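Local coordinates for protein putative sugar ABC transporter (Yersinia enterocolitica subsp. enterocolitica 8081, PDB 5ULB) that probably binds methylthioribose-type sugars in the periplasm for uptake by an ABC transporter, and here holds a methylseleno analogue of that sugar in its pocket, at residues 238-241 against 242-245; 211-214 against 215-218. All coordinates share one frame; numbering follows the deposited sequence.

Contact 1 of 2, residues 238-241 against 242-245; sequences DISN and QDLQ
Ile239 lays its CD1 methyl against Leu244, CD1 to CD2 at 3.6 Å, with the two side chains crossing at about a right angle. Because CG1 of Ile239 stands opposite the backbone N (chi1 -160°), the ethyl arm reaches along the helix start, and its CD1 also rests 3.8 Å from CB of Asp243. Ser240 is the N-cap of helix 241-248, the helix that follows strand 233-237 in the Rossmann-like fold of periplasmic binding proteins. With chi1 at 72°, its OG turns back over the first turn and accepts a weak bond from Asp243 N at 3.4 Å. Ser240 O takes the first regular helical bond, from Leu244 N at 3.2 Å, and Asn241 O takes the next from Gln245 N. The carboxylate of Asp243 folds back over the cap: OD1 stands 3.1 Å from Ser240 OG and is gripped by Gln218 NE2, while OD2 lies 3.2 Å from Ile239 CA. Ser240 OG is also hydrogen-bonded to Asp32 OD2, Asn241 OD1 to Val307 N, and Ile239 packs on Trp317 and strand 254-259. At the pocket end of the loop, Asp238 holds Asp214 N through OD2, leaving its OD1 next to O2 of the bound seleno-sugar.

Contact 2 of 2, residues 211-214 against 215-218; sequences GTWD and AFTQ
Ala215 sets its methyl over the face of the indole of Trp213, a CH-pi contact with CB 3.6 Å from the centroid of the five-membered ring and 15° off its normal. This is the start of helix 214-226, with Trp213 as N-cap, in a beta-alpha step of the Rossmann-like periplasmic binding protein fold: strand 208-211 runs into a short loop, and that loop carries Thr212 and Trp213 into the sugar pocket. Phe216 comes next and meets the same indole at its rim. The benzo edge of Trp213 points at the phenyl face in an edge-to-face pair, centroids 4.9 Å apart and planes at 75°, with Trp213 CE3 3.6 Å from Phe216 CZ. A chi1 of 173° turns the indole away from the backbone N and swings it out from the cap to where both residues reach it. Ala215 over a face, Phe216 at an edge and a weak bond from NE1 to Asp31 OD2 probably help to set the ring's tilt beside the ligand, about 4 Å from the Trp213 side chain. Thr217 N donates to Trp213 O at 3.2 Å, in the carbonyl plane, and that oxygen also takes a weak, strongly bent bond from Phe216 N. The OG1 of Thr217 packs 3.4 Å from Gly211 CA and is hydrogen-bonded to Ser236 OG. Gln218 closes the turn by donating from its N to Asp214 O at 2.8 Å. Its side chain runs beside that of Asp214, pointing the same way. On the way, the methylene CG of Gln218 presses to 3.1 Å from Asp214 O.

How the contacts relate
Both contacts are helix starts that follow neighbouring parallel strands of one lobe, contact 2 earlier in the chain, and their centres lie 10 Å apart. Both reach the sugar, contact 2 through Thr212 and Trp213 and contact 1 through Asp238. Contact 2 is buried throughout and aromatic; contact 1 is largely buried, with Asn241 and Gln245 exposed, and mixes a small aliphatic patch with polar capping. They meet directly in a polar cluster that joins Ser240 and Asp243 to Asp214 and Gln218. Within it, Asp243 OD2 and Asp214 OD2 come within 2.4 Å, a doubtful, very short approach of like charges that could be explained by a shared proton.

Contact 1 of 2, residues 238-241 against 242-245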
loop_
_atom_site.group_PDB
_atom_site.type_symbol
_atom_site.label_atom_id
_atom_site.label_comp_id
_atom_site.label_asym_id
_atom_site.label_seq_id
_atom_site.Cartn_x
_atom_site.Cartn_y
_atom_site.Cartn_z
ATOM N N ASP A 238 7.173 -1.300 2.131
ATOM C CA ASP A 238 6.445 -0.090 2.493
ATOM C C ASP A 238 7.268 0.997 3.168
ATOM O O ASP A 238 8.323 0.684 3.699
ATOM C CB ASP A 238 5.162 -0.303 3.311
ATOM C CG ASP A 238 4.213 -1.304 2.766
ATOM O OD1 ASP A 238 3.943 -1.281 1.517
ATOM O OD2 ASP A 238 3.675 -2.131 3.591
ATOM N N ILE A 239 6.767 2.224 3.175
ATOM C CA ILE A 239 7.424 3.284 3.896
ATOM C C ILE A 239 6.388 4.208 4.478
ATOM O O ILE A 239 5.251 4.302 4.032
ATOM C CB ILE A 239 8.360 4.138 2.945
ATOM C CG1 ILE A 239 9.412 4.937 3.660
ATOM C CG2 ILE A 239 7.570 4.969 1.956
ATOM C CD1 ILE A 239 10.401 4.086 4.421
ATOM N N SER A 240 6.764 4.899 5.552
ATOM C CA SER A 240 5.944 5.850 6.259
ATOM C C SER A 240 6.883 6.772 7.012
ATOM O O SER A 240 8.076 6.470 7.178
ATOM C CB SER A 240 4.929 5.125 7.206
ATOM O OG SER A 240 5.658 4.591 8.292
ATOM N N ASN A 241 6.349 7.862 7.592
ATOM C CA ASN A 241 7.184 8.771 8.345
ATOM C C ASN A 241 7.817 8.040 9.496
ATOM O O ASN A 241 9.020 8.286 9.788
ATOM C CB ASN A 241 6.383 9.957 8.854
ATOM C CG ASN A 241 5.933 10.901 7.776
ATOM O OD1 ASN A 241 6.420 10.897 6.603
ATOM N ND2 ASN A 241 4.985 11.777 8.156
ATOM N N GLN A 242 7.093 7.218 10.213
ATOM C CA GLN A 242 7.634 6.449 11.328
ATOM C C GLN A 242 8.832 5.617 10.915
ATOM O O GLN A 242 9.844 5.610 11.576
ATOM C CB GLN A 242 6.539 5.557 11.975
ATOM C CG GLN A 242 7.030 4.777 13.202
ATOM C CD GLN A 242 6.032 3.772 13.849
ATOM O OE1 GLN A 242 4.897 3.719 13.458
ATOM N NE2 GLN A 242 6.478 3.001 14.812
ATOM N N ASP A 243 8.700 4.928 9.798
ATOM C CA ASP A 243 9.806 4.022 9.402
ATOM C C ASP A 243 11.069 4.804 9.175
ATOM O O ASP A 243 12.164 4.329 9.492
ATOM C CB ASP A 243 9.445 3.284 8.040
ATOM C CG ASP A 243 8.218 2.554 8.037
ATOM O OD1 ASP A 243 7.593 2.254 9.061
ATOM O OD2 ASP A 243 7.764 2.210 6.873
ATOM N N LEU A 244 10.941 5.970 8.508
ATOM C CA LEU A 244 12.129 6.814 8.283
ATOM C C LEU A 244 12.778 7.206 9.594
ATOM O O LEU A 244 14.027 7.235 9.697
ATOM C CB LEU A 244 11.740 8.000 7.458
ATOM C CG LEU A 244 11.198 7.657 6.055
ATOM C CD1 LEU A 244 10.577 8.851 5.421
ATOM C CD2 LEU A 244 12.327 7.086 5.126
ATOM N N GLN A 245 12.007 7.600 10.587
ATOM C CA GLN A 245 12.573 7.873 11.934
ATOM C C GLN A 245 13.237 6.625 12.542
ATOM O O GLN A 245 14.305 6.729 13.114
ATOM C CB GLN A 245 11.474 8.421 12.866
ATOM C CG GLN A 245 10.925 9.816 12.547
ATOM C CD GLN A 245 11.950 10.941 12.813
ATOM O OE1 GLN A 245 12.884 11.172 12.003
ATOM N NE2 GLN A 245 11.871 11.586 14.006
#

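Contact 2 of 2, residues 211-214 against 215-218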
loop_
_atom_site.group_PDB
_atom_site.type_symbol
_atom_site.label_atom_id
_atom_site.label_comp_id
_atom_site.label_asym_id
_atom_site.label_seq_id
_atom_site.Cartn_x
_atom_site.Cartn_y
_atom_site.Cartn_z
ATOM N N GLY A 211 9.797 -8.253 6.766
ATOM C CA GLY A 211 8.453 -7.772 7.015
ATOM C C GLY A 211 7.778 -7.367 5.708
ATOM O O GLY A 211 8.225 -6.484 4.981
ATOM N N THR A 212 6.596 -8.032 5.454
ATOM C CA THR A 212 5.904 -7.830 4.184
ATOM C C THR A 212 4.964 -6.657 4.164
ATOM O O THR A 212 4.454 -6.300 3.145
ATOM C CB THR A 212 5.151 -9.076 3.792
ATOM O OG1 THR A 212 4.097 -9.351 4.721
ATOM C CG2 THR A 212 6.063 -10.266 3.639
ATOM N N TRP A 213 4.856 -5.973 5.319
ATOM C CA TRP A 213 4.043 -4.772 5.476
ATOM C C TRP A 213 4.677 -3.970 6.596
ATOM O O TRP A 213 5.025 -4.554 7.619
ATOM C CB TRP A 213 2.611 -5.136 5.891
ATOM C CG TRP A 213 1.612 -4.090 6.262
ATOM C CD1 TRP A 213 1.503 -2.799 5.920
ATOM C CD2 TRP A 213 0.369 -4.433 6.937
ATOM N NE1 TRP A 213 0.280 -2.264 6.407
ATOM C CE2 TRP A 213 -0.420 -3.260 7.011
ATOM C CE3 TRP A 213 -0.063 -5.581 7.586
ATOM C CZ2 TRP A 213 -1.676 -3.302 7.645
ATOM C CZ3 TRP A 213 -1.334 -5.606 8.173
ATOM C CH2 TRP A 213 -2.082 -4.429 8.189
ATOM N N ASP A 214 4.852 -2.691 6.434
ATOM C CA ASP A 214 5.600 -1.943 7.443
ATOM C C ASP A 214 4.852 -1.837 8.782
ATOM O O ASP A 214 5.503 -1.587 9.803
ATOM C CB ASP A 214 6.085 -0.572 7.014
ATOM C CG ASP A 214 5.022 0.466 6.658
ATOM O OD1 ASP A 214 3.865 0.070 6.514
ATOM O OD2 ASP A 214 5.476 1.668 6.562
ATOM N N ALA A 215 3.518 -2.097 8.804
ATOM C CA ALA A 215 2.860 -2.213 10.107
ATOM C C ALA A 215 3.428 -3.327 10.912
ATOM O O ALA A 215 3.577 -3.216 12.148
ATOM C CB ALA A 215 1.343 -2.395 9.892
ATOM N N PHE A 216 3.731 -4.453 10.289
ATOM C CA PHE A 216 4.407 -5.536 10.953
ATOM C C PHE A 216 5.829 -5.147 11.329
ATOM O O PHE A 216 6.233 -5.393 12.482
ATOM C CB PHE A 216 4.463 -6.803 10.061
ATOM C CG PHE A 216 3.147 -7.438 9.679
ATOM C CD1 PHE A 216 2.067 -7.489 10.540
ATOM C CD2 PHE A 216 2.984 -8.059 8.432
ATOM C CE1 PHE A 216 0.911 -8.157 10.194
ATOM C CE2 PHE A 216 1.843 -8.714 8.080
ATOM C CZ PHE A 216 0.811 -8.764 8.970
ATOM N N THR A 217 6.582 -4.576 10.425
ATOM C CA THR A 217 7.965 -4.284 10.687
ATOM C C THR A 217 8.091 -3.283 11.832
ATOM O O THR A 217 9.007 -3.428 12.641
ATOM C CB THR A 217 8.624 -3.730 9.434
ATOM O OG1 THR A 217 8.293 -4.601 8.337
ATOM C CG2 THR A 217 10.132 -3.658 9.585
ATOM N N GLN A 218 7.161 -2.318 11.935
ATOM C CA GLN A 218 7.213 -1.415 13.065
ATOM C C GLN A 218 7.107 -2.157 14.380
ATOM O O GLN A 218 7.793 -1.785 15.376
ATOM C CB GLN A 218 6.087 -0.396 12.924
ATOM C CG GLN A 218 6.285 0.650 11.852
ATOM C CD GLN A 218 5.012 1.341 11.404
ATOM O OE1 GLN A 218 3.893 1.076 11.964
ATOM N NE2 GLN A 218 5.125 2.180 10.393
#